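Local coordinates for fructooligosaccharide ABC transporter substrate-binding protein FusA (Streptococcus pneumoniae, PDB 5G5Y) that captures short- and long-chain fructooligosaccharides, preferring tetrasaccharides and larger, for import by the FusABC-MsmK ABC transporter, and does not bind sucrose, at residues Leu87-Lys90 / Leu95-Ile98; Lys143-Lys148 / Ala178-Phe183; Tyr447-Glu452 / Asp460-Asp465. One frame throughout, in Å; residues are numbered along the deposited sequence.

Contact 1: Leu87-Lys90 / Leu95-Ile98; sequences LIDK and LKKI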
ATOM      1  N   LEU A  87      11.871  11.605 -24.190  1.00 18.22           N
ATOM      2  CA  LEU A  87      10.857  12.629 -24.042  1.00 18.32           C
ATOM      3  C   LEU A  87      10.970  13.269 -22.661  1.00 17.62           C
ATOM      4  O   LEU A  87      10.785  14.486 -22.521  1.00 16.48           O
ATOM      5  CB  LEU A  87       9.449  12.050 -24.253  1.00 19.22           C
ATOM      6  CG  LEU A  87       9.194  11.480 -25.649  1.00 20.60           C
ATOM      7  CD1 LEU A  87       7.856  10.781 -25.669  1.00 22.16           C
ATOM      8  CD2 LEU A  87       9.261  12.564 -26.730  1.00 21.29           C
ATOM      9  N   ILE A  88      11.322  12.461 -21.649  1.00 16.67           N
ATOM     10  CA  ILE A  88      11.530  13.000 -20.309  1.00 16.28           C
ATOM     11  C   ILE A  88      12.659  14.017 -20.328  1.00 18.35           C
ATOM     12  O   ILE A  88      12.498  15.172 -19.901  1.00 17.27           O
ATOM     13  CB  ILE A  88      11.808  11.906 -19.270  1.00 16.77           C
ATOM     14  CG1 ILE A  88      10.559  11.026 -19.135  1.00 16.64           C
ATOM     15  CG2 ILE A  88      12.220  12.520 -17.928  1.00 16.38           C
ATOM     16  CD1 ILE A  88      10.759   9.763 -18.297  1.00 16.84           C
ATOM     17  N   ASP A  89      13.807  13.567 -20.815  1.00 18.81           N
ATOM     18  CA  ASP A  89      14.989  14.374 -20.877  1.00 22.32           C
ATOM     19  C   ASP A  89      14.793  15.678 -21.665  1.00 20.21           C
ATOM     20  O   ASP A  89      15.245  16.723 -21.236  1.00 20.83           O
ATOM     21  CB  ASP A  89      16.114  13.549 -21.526  1.00 28.39           C
ATOM     22  CG  ASP A  89      17.475  14.202 -21.377  1.00 36.47           C
ATOM     23  OD1 ASP A  89      17.854  14.579 -20.237  1.00 46.72           O
ATOM     24  OD2 ASP A  89      18.176  14.340 -22.392  1.00 44.93           O
ATOM     25  N   LYS A  90      14.138  15.607 -22.807  1.00 19.85           N
ATOM     26  CA  LYS A  90      14.019  16.773 -23.700  1.00 20.66           C
ATOM     27  C   LYS A  90      12.942  17.756 -23.265  1.00 19.73           C
ATOM     28  O   LYS A  90      13.089  18.965 -23.445  1.00 17.37           O
ATOM     29  CB  LYS A  90      13.663  16.329 -25.118  1.00 24.39           C
ATOM     30  CG  LYS A  90      14.795  15.771 -25.937  1.00 29.93           C
ATOM     31  CD  LYS A  90      14.341  15.671 -27.394  1.00 34.56           C
ATOM     32  CE  LYS A  90      14.866  14.437 -28.090  1.00 41.79           C
ATOM     33  NZ  LYS A  90      16.282  14.607 -28.505  1.00 46.65           N
ATOM     34  N   LEU A  95       9.233  16.598 -14.068  1.00 14.39           N
ATOM     35  CA  LEU A  95       9.552  15.215 -13.801  1.00 14.57           C
ATOM     36  C   LEU A  95      11.068  15.053 -13.636  1.00 15.99           C
ATOM     37  O   LEU A  95      11.522  14.357 -12.748  1.00 14.38           O
ATOM     38  CB  LEU A  95       9.029  14.321 -14.919  1.00 14.63           C
ATOM     39  CG  LEU A  95       9.310  12.816 -14.742  1.00 15.17           C
ATOM     40  CD1 LEU A  95       8.829  12.260 -13.421  1.00 16.34           C
ATOM     41  CD2 LEU A  95       8.622  12.088 -15.864  1.00 15.84           C
ATOM     42  N   LYS A  96      11.860  15.760 -14.427  1.00 16.42           N
ATOM     43  CA  LYS A  96      13.326  15.683 -14.224  1.00 18.50           C
ATOM     44  C   LYS A  96      13.781  16.188 -12.840  1.00 18.87           C
ATOM     45  O   LYS A  96      14.735  15.645 -12.251  1.00 18.48           O
ATOM     46  CB  LYS A  96      14.065  16.455 -15.318  1.00 20.24           C
ATOM     47  CG  LYS A  96      14.131  15.711 -16.613  1.00 22.84           C
ATOM     48  CD  LYS A  96      14.482  16.663 -17.761  1.00 27.13           C
ATOM     49  CE  LYS A  96      15.946  17.034 -17.799  1.00 29.94           C
ATOM     50  NZ  LYS A  96      16.106  18.131 -18.814  1.00 31.92           N
ATOM     51  N   LYS A  97      13.104  17.213 -12.315  1.00 17.50           N
ATOM     52  CA  LYS A  97      13.411  17.722 -10.980  1.00 20.18           C
ATOM     53  C   LYS A  97      13.076  16.695  -9.865  1.00 19.16           C
ATOM     54  O   LYS A  97      13.793  16.543  -8.898  1.00 17.83           O
ATOM     55  CB  LYS A  97      12.671  19.024 -10.712  1.00 22.86           C
ATOM     56  CG  LYS A  97      13.129  19.697  -9.424  1.00 27.47           C
ATOM     57  CD  LYS A  97      12.444  21.031  -9.198  1.00 31.70           C
ATOM     58  CE  LYS A  97      12.745  21.546  -7.796  1.00 35.25           C
ATOM     59  NZ  LYS A  97      12.217  22.933  -7.681  1.00 38.94           N
ATOM     60  N   ILE A  98      11.965  16.010 -10.014  1.00 16.82           N
ATOM     61  CA  ILE A  98      11.596  14.912  -9.107  1.00 16.01           C
ATOM     62  C   ILE A  98      12.659  13.808  -9.144  1.00 17.40           C
ATOM     63  O   ILE A  98      13.121  13.361  -8.057  1.00 18.88           O
ATOM     64  CB  ILE A  98      10.186  14.373  -9.448  1.00 15.74           C
ATOM     65  CG1 ILE A  98       9.120  15.437  -9.169  1.00 16.31           C
ATOM     66  CG2 ILE A  98       9.820  13.112  -8.653  1.00 16.06           C
ATOM     67  CD1 ILE A  98       7.907  15.332 -10.050  1.00 16.86           C
TER
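Ile88 and Asp89 meet Leu95 and Lys96 at a tight corner between two consecutive helices, where helix 85-91 gives way after a single residue to helix 93-101. The corner belongs to the lobe that contains strands 3-10, 34-41 and 61-63 of this two-lobed solute-binding protein, and the two backbones come closest at Ile88 and Lys96, whose CA atoms are 6.9 Å apart.

The apolar part lies on the inner side. Leu95 sends one branch across: CD2 sits 3.9 Å from Ile88 CG1 and nearly as close to Ile88 CD1, so a single methyl rests against the outer half of the isoleucine chain. Both residues also pack on Phe119, and Leu95 reaches Tyr330 as well, which makes this patch the buried end of the contact. Ile88 CG2 turns to the other neighbour and lies 3.9 Å from Lys96 CG, the two side chains running antiparallel alongside each other.

The polar part centres on Lys96. Its aliphatic chain runs back over the last turn of helix 85-91, with Lys96 CD 3.3 Å from Ile88 O. A bend at chi3 (77°) then swings the end of the chain on to the next carbonyl. Since that carbonyl belongs to the C-terminal turn of a helix, the ammonium is probably favoured there by the helix dipole. The Asp89 carboxylate may add a mild attraction, but OD1 stays 4.2 Å from Lys96 NZ, too far for a salt bridge. What fixes the lysine is the hydrogen bond from Lys96 NZ to the backbone O of Asp89, 2.9 Å long, which arrives in the carbonyl plane on a lone pair with a C=O...N angle of 144°.

Contact 2: Lys143-Lys148 / Ala178-Phe183; sequences KDWLKK and ADEIPF. With CA (calcium ion), chain C.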
ATOM      1  N   LYS A 143      -8.270  -0.302  25.831  1.00 26.33           N
ATOM      2  CA  LYS A 143      -7.838   0.423  27.024  1.00 30.99           C
ATOM      3  C   LYS A 143      -8.919   0.577  28.115  1.00 28.16           C
ATOM      4  O   LYS A 143      -8.554   0.686  29.262  1.00 26.93           O
ATOM      5  CB  LYS A 143      -7.322   1.836  26.659  1.00 35.32           C
ATOM      6  CG  LYS A 143      -5.906   1.874  26.097  1.00 37.40           C
ATOM      7  CD  LYS A 143      -5.220   3.235  26.298  1.00 42.95           C
ATOM      8  CE  LYS A 143      -6.153   4.444  26.126  1.00 46.64           C
ATOM      9  NZ  LYS A 143      -5.439   5.738  25.885  1.00 48.82           N
ATOM     10  N   ASP A 144     -10.198   0.610  27.741  1.00 29.32           N
ATOM     11  CA  ASP A 144     -11.310   0.547  28.701  1.00 32.17           C
ATOM     12  C   ASP A 144     -11.190  -0.722  29.553  1.00 32.17           C
ATOM     13  O   ASP A 144     -11.214  -0.646  30.788  1.00 32.02           O
ATOM     14  CB  ASP A 144     -12.679   0.504  28.020  1.00 34.72           C
ATOM     15  CG  ASP A 144     -13.099   1.827  27.393  1.00 35.29           C
ATOM     16  OD1 ASP A 144     -12.454   2.867  27.617  1.00 37.76           O
ATOM     17  OD2 ASP A 144     -14.116   1.794  26.666  1.00 36.89           O
ATOM     18  N   TRP A 145     -11.030  -1.871  28.892  1.00 27.74           N
ATOM     19  CA  TRP A 145     -10.866  -3.167  29.611  1.00 27.71           C
ATOM     20  C   TRP A 145      -9.635  -3.214  30.521  1.00 26.96           C
ATOM     21  O   TRP A 145      -9.713  -3.692  31.657  1.00 29.25           O
ATOM     22  CB  TRP A 145     -10.837  -4.336  28.627  1.00 25.71           C
ATOM     23  CG  TRP A 145     -12.091  -4.528  27.857  1.00 25.28           C
ATOM     24  CD1 TRP A 145     -13.227  -3.750  27.878  1.00 24.92           C
ATOM     25  CD2 TRP A 145     -12.343  -5.562  26.921  1.00 24.36           C
ATOM     26  NE1 TRP A 145     -14.146  -4.244  27.024  1.00 25.42           N
ATOM     27  CE2 TRP A 145     -13.639  -5.361  26.420  1.00 24.48           C
ATOM     28  CE3 TRP A 145     -11.598  -6.647  26.461  1.00 23.68           C
ATOM     29  CZ2 TRP A 145     -14.205  -6.193  25.485  1.00 25.02           C
ATOM     30  CZ3 TRP A 145     -12.156  -7.464  25.512  1.00 23.36           C
ATOM     31  CH2 TRP A 145     -13.442  -7.246  25.040  1.00 25.64           C
ATOM     32  N   LEU A 146      -8.498  -2.710  30.044  1.00 26.14           N
ATOM     33  CA  LEU A 146      -7.282  -2.635  30.855  1.00 25.13           C
ATOM     34  C   LEU A 146      -7.488  -1.820  32.156  1.00 27.81           C
ATOM     35  O   LEU A 146      -7.045  -2.246  33.230  1.00 30.12           O
ATOM     36  CB  LEU A 146      -6.151  -1.985  30.073  1.00 26.76           C
ATOM     37  CG  LEU A 146      -5.419  -2.788  28.983  1.00 25.86           C
ATOM     38  CD1 LEU A 146      -4.413  -1.859  28.313  1.00 26.41           C
ATOM     39  CD2 LEU A 146      -4.705  -3.998  29.553  1.00 24.75           C
ATOM     40  N   LYS A 147      -8.147  -0.668  32.030  1.00 26.50           N
ATOM     41  CA  LYS A 147      -8.481   0.205  33.185  1.00 30.32           C
ATOM     42  C   LYS A 147      -9.462  -0.472  34.156  1.00 30.78           C
ATOM     43  O   LYS A 147      -9.204  -0.538  35.347  1.00 31.45           O
ATOM     44  CB  LYS A 147      -9.110   1.526  32.707  1.00 28.01           C
ATOM     45  N   LYS A 148     -10.577  -0.973  33.621  1.00 33.46           N
ATOM     46  CA  LYS A 148     -11.567  -1.695  34.414  1.00 36.07           C
ATOM     47  C   LYS A 148     -10.943  -2.829  35.231  1.00 39.13           C
ATOM     48  O   LYS A 148     -11.247  -2.953  36.412  1.00 40.24           O
ATOM     49  CB  LYS A 148     -12.664  -2.238  33.526  1.00 38.42           C
ATOM     50  CG  LYS A 148     -13.816  -2.913  34.271  1.00 44.60           C
ATOM     51  CD  LYS A 148     -14.742  -1.913  34.942  1.00 49.45           C
ATOM     52  CE  LYS A 148     -16.000  -2.609  35.461  1.00 54.75           C
ATOM     53  NZ  LYS A 148     -16.780  -1.726  36.379  1.00 57.60           N
ATOM     54  N   ALA A 178     -19.404 -14.201  29.305  1.00 40.83           N
ATOM     55  CA  ALA A 178     -18.115 -14.463  28.664  1.00 38.85           C
ATOM     56  C   ALA A 178     -18.230 -14.159  27.164  1.00 36.55           C
ATOM     57  O   ALA A 178     -18.082 -15.035  26.307  1.00 33.06           O
ATOM     58  CB  ALA A 178     -17.677 -15.907  28.898  1.00 40.44           C
ATOM     59  N   ASP A 179     -18.508 -12.897  26.864  1.00 32.86           N
ATOM     60  CA  ASP A 179     -18.673 -12.419  25.489  1.00 30.63           C
ATOM     61  C   ASP A 179     -17.386 -11.776  24.912  1.00 28.97           C
ATOM     62  O   ASP A 179     -17.270 -11.591  23.706  1.00 33.05           O
ATOM     63  CB  ASP A 179     -19.847 -11.427  25.417  1.00 30.87           C
ATOM     64  CG  ASP A 179     -19.632 -10.152  26.241  1.00 29.08           C
ATOM     65  OD1 ASP A 179     -19.080 -10.157  27.381  1.00 30.07           O
ATOM     66  OD2 ASP A 179     -20.094  -9.104  25.761  1.00 31.94           O
ATOM     67  N   GLU A 180     -16.426 -11.476  25.781  1.00 28.69           N
ATOM     68  CA  GLU A 180     -15.157 -10.854  25.374  1.00 28.26           C
ATOM     69  C   GLU A 180     -14.386 -11.823  24.438  1.00 27.58           C
ATOM     70  O   GLU A 180     -14.235 -13.020  24.750  1.00 23.73           O
ATOM     71  CB  GLU A 180     -14.314 -10.495  26.601  1.00 28.12           C
ATOM     72  CG  GLU A 180     -14.782  -9.286  27.414  1.00 30.15           C
ATOM     73  CD  GLU A 180     -15.881  -9.568  28.458  1.00 33.48           C
ATOM     74  OE1 GLU A 180     -16.321 -10.731  28.592  1.00 30.46           O
ATOM     75  OE2 GLU A 180     -16.310  -8.609  29.167  1.00 29.29           O
ATOM     76  N   ILE A 181     -13.961 -11.307  23.287  1.00 24.84           N
ATOM     77  CA  ILE A 181     -13.131 -12.043  22.338  1.00 23.42           C
ATOM     78  C   ILE A 181     -11.737 -11.468  22.563  1.00 22.73           C
ATOM     79  O   ILE A 181     -11.479 -10.346  22.149  1.00 23.59           O
ATOM     80  CB  ILE A 181     -13.586 -11.835  20.888  1.00 25.21           C
ATOM     81  CG1 ILE A 181     -15.057 -12.253  20.722  1.00 26.02           C
ATOM     82  CG2 ILE A 181     -12.694 -12.641  19.928  1.00 24.72           C
ATOM     83  CD1 ILE A 181     -15.659 -11.954  19.372  1.00 26.90           C
ATOM     84  N   PRO A 182     -10.856 -12.199  23.252  1.00 20.16           N
ATOM     85  CA  PRO A 182      -9.586 -11.572  23.604  1.00 19.67           C
ATOM     86  C   PRO A 182      -8.722 -11.109  22.434  1.00 20.21           C
ATOM     87  O   PRO A 182      -8.148 -10.012  22.502  1.00 19.91           O
ATOM     88  CB  PRO A 182      -8.880 -12.658  24.410  1.00 19.70           C
ATOM     89  CG  PRO A 182     -10.047 -13.444  25.002  1.00 19.25           C
ATOM     90  CD  PRO A 182     -11.006 -13.525  23.895  1.00 20.06           C
ATOM     91  N   PHE A 183      -8.611 -11.954  21.403  1.00 19.54           N
ATOM     92  CA  PHE A 183      -7.660 -11.749  20.278  1.00 19.72           C
ATOM     93  C   PHE A 183      -8.335 -12.134  18.967  1.00 18.77           C
ATOM     94  O   PHE A 183      -8.859 -13.228  18.839  1.00 18.23           O
ATOM     95  CB  PHE A 183      -6.446 -12.642  20.553  1.00 19.64           C
ATOM     96  CG  PHE A 183      -5.246 -12.403  19.682  1.00 18.30           C
ATOM     97  CD1 PHE A 183      -4.288 -11.455  20.036  1.00 19.23           C
ATOM     98  CD2 PHE A 183      -4.982 -13.226  18.584  1.00 18.28           C
ATOM     99  CE1 PHE A 183      -3.141 -11.270  19.283  1.00 18.60           C
ATOM    100  CE2 PHE A 183      -3.818 -13.040  17.828  1.00 17.45           C
ATOM    101  CZ  PHE A 183      -2.919 -12.067  18.177  1.00 18.10           C
TER
HETATM  102 CA    CA C 601     -18.601  -9.714  29.393  1.00 35.12          CA
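An EF-hand-like calcium loop is backed here by a tryptophan: Trp145, from helix 143-148, presses its six-membered ring against Glu180, one of the calcium ligands. Glu180 CG sits over one face of the ring, 3.7 Å from the six-ring centroid and 24° off the normal, a CH-pi contact. Glu180 CG is displaced toward the rim, so its closest ring atom is Trp145 CH2, at 3.4 Å. Glu180 CB follows at 3.7 Å from Trp145 CH2.

Beyond CG the glutamate chain bends at chi2 (84°), which turns the carboxylate away from the indole, its plane 70° from the ring, and toward the metal. Both oxygens bind: calcium lies 2.6 Å from Glu180 OE1 and is held by OE2 as well. Asp179 contributes a single oxygen, with OD1 2.1 Å from the calcium. Asp171, Asn173, Asn175 and the backbone O of Glu177 complete seven ligand atoms. Pro172 touches both Trp145 and Glu180, tying the start of the loop to the same apolar patch. Directly after Glu180 the chain enters strand 181-183. Ligand spacing from Asp171 to Asp179, with the Glu177 carbonyl, resembles an EF-hand loop, but the bidentate glutamate follows immediately, not at position twelve: an EF-hand-like site.

Contact 3: Tyr447-Glu452 / Asp460-Asp465; sequences YRKRAE and DTEWDD
Lys449 reaches across from helix 429-455 to Glu462. CB leaves the helix in the direction of the opposite segment, and CG is set anti to the carbonyl carbon. Two successive bends, at chi2 (-56°) and chi3 (-55°), then coil the chain instead of letting it stretch out. They bring the chain alongside Glu452, one turn further on, with Lys449 CD 3.8 Å from Glu452 OE1. Lys449 CE is the first atom to meet the other helix, 3.5 Å from Glu462 OE1. The tip, Lys449 NZ, lies between two carboxylates: it donates to Glu462 OE1 at 2.8 Å and to Glu452 OE1 at 3.2 Å, each bond being part of a salt bridge.

These are two consecutive helices of the C-terminal helical region, joined by a short turn: helix 429-455 ends, three residues turn the chain, and helix 459-472 sets off. Glu462 extends from the first turns of the latter, its chain straight beyond CG and crossing the lysine at about a right angle. The lysine nitrogen meets OE1 from above the carboxylate plane, 42° out of it, and it reaches Glu452 OE1 on the syn side, also tilted out of the plane. Trp453 NE1 also donates to Glu462 OE1, and Asn458 ND2 to OE2, so the last turn of helix 429-455 and the connecting turn hold one oxygen each and restrict the rotation of the carboxylate.

The positive charge has electrostatic work to do as well: Glu452 OE1 and Glu462 OE1 are only 4.5 Å apart, and the ammonium probably offsets their repulsion. Arg448 extends the network within its own helix, one turn before Glu452, through a salt bridge from NH1 to Glu452 OE2, although the modelled separation of that pair is too short to be taken literally.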
ATOM      1  N   TYR A 447       0.115 -20.189   4.090  1.00 13.84           N
ATOM      2  CA  TYR A 447      -0.982 -19.833   4.995  1.00 14.67           C
ATOM      3  C   TYR A 447      -1.758 -21.057   5.488  1.00 14.97           C
ATOM      4  O   TYR A 447      -2.226 -21.059   6.605  1.00 13.98           O
ATOM      5  CB  TYR A 447      -1.896 -18.792   4.388  1.00 15.12           C
ATOM      6  CG  TYR A 447      -1.297 -17.375   4.369  1.00 15.47           C
ATOM      7  CD1 TYR A 447      -0.673 -16.823   5.487  1.00 16.34           C
ATOM      8  CD2 TYR A 447      -1.356 -16.594   3.223  1.00 16.80           C
ATOM      9  CE1 TYR A 447      -0.122 -15.536   5.446  1.00 15.85           C
ATOM     10  CE2 TYR A 447      -0.816 -15.313   3.173  1.00 16.50           C
ATOM     11  CZ  TYR A 447      -0.206 -14.788   4.299  1.00 15.27           C
ATOM     12  OH  TYR A 447       0.305 -13.517   4.269  1.00 14.88           O
ATOM     13  N   ARG A 448      -1.911 -22.069   4.658  1.00 16.91           N
ATOM     14  CA  ARG A 448      -2.607 -23.284   5.100  1.00 18.00           C
ATOM     15  C   ARG A 448      -1.856 -23.936   6.272  1.00 16.88           C
ATOM     16  O   ARG A 448      -2.458 -24.262   7.286  1.00 16.94           O
ATOM     17  CB  ARG A 448      -2.780 -24.279   3.957  1.00 20.84           C
ATOM     18  CG  ARG A 448      -3.557 -25.532   4.400  1.00 24.24           C
ATOM     19  CD  ARG A 448      -3.829 -26.517   3.272  1.00 26.84           C
ATOM     20  NE  ARG A 448      -2.654 -27.159   2.676  1.00 28.71           N
ATOM     21  CZ  ARG A 448      -2.005 -28.226   3.157  1.00 30.68           C
ATOM     22  NH1 ARG A 448      -2.330 -28.791   4.324  1.00 31.56           N
ATOM     23  NH2 ARG A 448      -0.990 -28.739   2.453  1.00 32.09           N
ATOM     24  N   LYS A 449      -0.541 -24.097   6.147  1.00 15.96           N
ATOM     25  CA  LYS A 449       0.236 -24.722   7.192  1.00 16.34           C
ATOM     26  C   LYS A 449       0.220 -23.867   8.462  1.00 15.97           C
ATOM     27  O   LYS A 449       0.053 -24.390   9.559  1.00 15.08           O
ATOM     28  CB  LYS A 449       1.672 -24.982   6.718  1.00 16.81           C
ATOM     29  CG  LYS A 449       1.761 -25.986   5.570  1.00 17.64           C
ATOM     30  CD  LYS A 449       1.129 -27.335   5.877  1.00 19.72           C
ATOM     31  CE  LYS A 449       1.712 -27.940   7.127  1.00 20.82           C
ATOM     32  NZ  LYS A 449       1.214 -29.319   7.298  1.00 24.99           N
ATOM     33  N   ARG A 450       0.337 -22.551   8.290  1.00 14.67           N
ATOM     34  CA  ARG A 450       0.303 -21.641   9.414  1.00 14.55           C
ATOM     35  C   ARG A 450      -1.023 -21.778  10.204  1.00 14.93           C
ATOM     36  O   ARG A 450      -1.007 -21.839  11.444  1.00 15.70           O
ATOM     37  CB  ARG A 450       0.572 -20.208   8.940  1.00 14.57           C
ATOM     38  CG  ARG A 450       0.918 -19.232  10.022  1.00 15.33           C
ATOM     39  CD  ARG A 450       0.879 -17.792   9.491  1.00 15.72           C
ATOM     40  NE  ARG A 450      -0.474 -17.297   9.275  1.00 16.31           N
ATOM     41  CZ  ARG A 450      -0.825 -16.008   9.157  1.00 16.00           C
ATOM     42  NH1 ARG A 450       0.077 -15.038   9.214  1.00 14.93           N
ATOM     43  NH2 ARG A 450      -2.101 -15.694   9.023  1.00 14.93           N
ATOM     44  N   ALA A 451      -2.141 -21.839   9.490  1.00 14.73           N
ATOM     45  CA  ALA A 451      -3.456 -21.965  10.104  1.00 14.78           C
ATOM     46  C   ALA A 451      -3.553 -23.326  10.825  1.00 15.57           C
ATOM     47  O   ALA A 451      -4.046 -23.383  11.953  1.00 15.10           O
ATOM     48  CB  ALA A 451      -4.543 -21.822   9.054  1.00 14.40           C
ATOM     49  N   GLU A 452      -3.069 -24.396  10.178  1.00 16.28           N
ATOM     50  CA  GLU A 452      -3.122 -25.756  10.755  1.00 18.21           C
ATOM     51  C   GLU A 452      -2.312 -25.852  12.003  1.00 15.90           C
ATOM     52  O   GLU A 452      -2.728 -26.489  12.973  1.00 15.88           O
ATOM     53  CB  GLU A 452      -2.571 -26.814   9.786  1.00 21.98           C
ATOM     54  CG  GLU A 452      -3.481 -27.106   8.618  1.00 26.85           C
ATOM     55  CD  GLU A 452      -2.859 -28.072   7.596  1.00 32.28           C
ATOM     56  OE1 GLU A 452      -1.823 -28.724   7.910  1.00 30.36           O
ATOM     57  OE2 GLU A 452      -3.428 -28.162   6.460  1.00 33.70           O
ATOM     58  N   ASP A 460       6.332 -28.543  15.507  1.00 18.86           N
ATOM     59  CA  ASP A 460       7.693 -29.065  15.765  1.00 22.35           C
ATOM     60  C   ASP A 460       8.027 -30.246  14.848  1.00 21.27           C
ATOM     61  O   ASP A 460       9.103 -30.274  14.267  1.00 21.55           O
ATOM     62  CB  ASP A 460       7.938 -29.473  17.234  1.00 25.95           C
ATOM     63  CG  ASP A 460       8.016 -28.286  18.177  1.00 28.60           C
ATOM     64  OD1 ASP A 460       8.294 -27.145  17.742  1.00 29.59           O
ATOM     65  OD2 ASP A 460       7.781 -28.492  19.390  1.00 34.50           O
ATOM     66  N   THR A 461       7.087 -31.165  14.657  1.00 18.63           N
ATOM     67  CA  THR A 461       7.362 -32.359  13.866  1.00 19.44           C
ATOM     68  C   THR A 461       7.274 -32.117  12.363  1.00 19.23           C
ATOM     69  O   THR A 461       7.976 -32.767  11.584  1.00 18.53           O
ATOM     70  CB  THR A 461       6.468 -33.536  14.334  1.00 20.15           C
ATOM     71  OG1 THR A 461       6.767 -33.750  15.714  1.00 22.11           O
ATOM     72  CG2 THR A 461       6.771 -34.797  13.574  1.00 20.26           C
ATOM     73  N   GLU A 462       6.447 -31.155  11.962  1.00 16.27           N
ATOM     74  CA  GLU A 462       6.148 -30.922  10.564  1.00 16.27           C
ATOM     75  C   GLU A 462       7.071 -29.877   9.919  1.00 15.87           C
ATOM     76  O   GLU A 462       7.074 -29.755   8.689  1.00 14.25           O
ATOM     77  CB  GLU A 462       4.696 -30.434  10.430  1.00 17.42           C
ATOM     78  CG  GLU A 462       3.679 -31.504  10.776  1.00 19.66           C
ATOM     79  CD  GLU A 462       2.230 -31.091  10.555  1.00 20.82           C
ATOM     80  OE1 GLU A 462       1.959 -30.021   9.934  1.00 19.03           O
ATOM     81  OE2 GLU A 462       1.355 -31.901  10.957  1.00 21.56           O
ATOM     82  N   TRP A 463       7.823 -29.148  10.748  1.00 14.80           N
ATOM     83  CA  TRP A 463       8.614 -28.001  10.278  1.00 16.08           C
ATOM     84  C   TRP A 463       9.624 -28.359   9.190  1.00 17.30           C
ATOM     85  O   TRP A 463       9.665 -27.699   8.136  1.00 15.53           O
ATOM     86  CB  TRP A 463       9.272 -27.291  11.462  1.00 16.64           C
ATOM     87  CG  TRP A 463      10.074 -26.058  11.101  1.00 16.85           C
ATOM     88  CD1 TRP A 463      11.428 -25.937  11.097  1.00 17.81           C
ATOM     89  CD2 TRP A 463       9.547 -24.784  10.724  1.00 16.58           C
ATOM     90  NE1 TRP A 463      11.783 -24.652  10.725  1.00 17.47           N
ATOM     91  CE2 TRP A 463      10.645 -23.929  10.495  1.00 16.76           C
ATOM     92  CE3 TRP A 463       8.242 -24.278  10.559  1.00 15.71           C
ATOM     93  CZ2 TRP A 463      10.482 -22.600  10.105  1.00 16.66           C
ATOM     94  CZ3 TRP A 463       8.080 -22.960  10.187  1.00 16.55           C
ATOM     95  CH2 TRP A 463       9.197 -22.132   9.965  1.00 16.38           C
ATOM     96  N   ASP A 464      10.423 -29.400   9.428  1.00 19.30           N
ATOM     97  CA  ASP A 464      11.485 -29.777   8.473  1.00 21.05           C
ATOM     98  C   ASP A 464      10.905 -30.190   7.117  1.00 20.57           C
ATOM     99  O   ASP A 464      11.401 -29.735   6.062  1.00 19.79           O
ATOM    100  CB  ASP A 464      12.432 -30.856   9.041  1.00 23.23           C
ATOM    101  CG  ASP A 464      13.445 -30.302  10.036  1.00 27.97           C
ATOM    102  OD1 ASP A 464      13.543 -29.062  10.233  1.00 31.75           O
ATOM    103  OD2 ASP A 464      14.176 -31.124  10.633  1.00 32.62           O
ATOM    104  N   ASP A 465       9.827 -30.971   7.114  1.00 18.95           N
ATOM    105  CA  ASP A 465       9.211 -31.349   5.819  1.00 20.08           C
ATOM    106  C   ASP A 465       8.580 -30.149   5.091  1.00 18.38           C
ATOM    107  O   ASP A 465       8.522 -30.104   3.863  1.00 16.48           O
ATOM    108  CB  ASP A 465       8.129 -32.416   5.969  1.00 22.24           C
ATOM    109  CG  ASP A 465       8.695 -33.820   6.210  1.00 25.51           C
ATOM    110  OD1 ASP A 465       9.896 -34.042   6.061  1.00 26.89           O
ATOM    111  OD2 ASP A 465       7.903 -34.714   6.552  1.00 27.48           O
TER

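How the contacts relate
The three contacts follow one another along the chain. Contact 1 stands alone in the lobe built on the sheet of strands 34-41, 3-10, 61-63 and 310-312, its centre 55 Å from that of contact 2 and 50 Å from that of contact 3, across the chain's centre from both. Contacts 2 and 3 are neighbours, with centres 31 Å apart and nearest atoms about 9 Å apart. Helix 225-239 links them: it packs on Phe183, in an outermost strand of the second sheet, and on Arg450 and Trp463. Such two-lobed proteins generally bind sugar between the lobes. Contact 2 is part of a calcium site, and calcium binding is essential for translocation of the substrate.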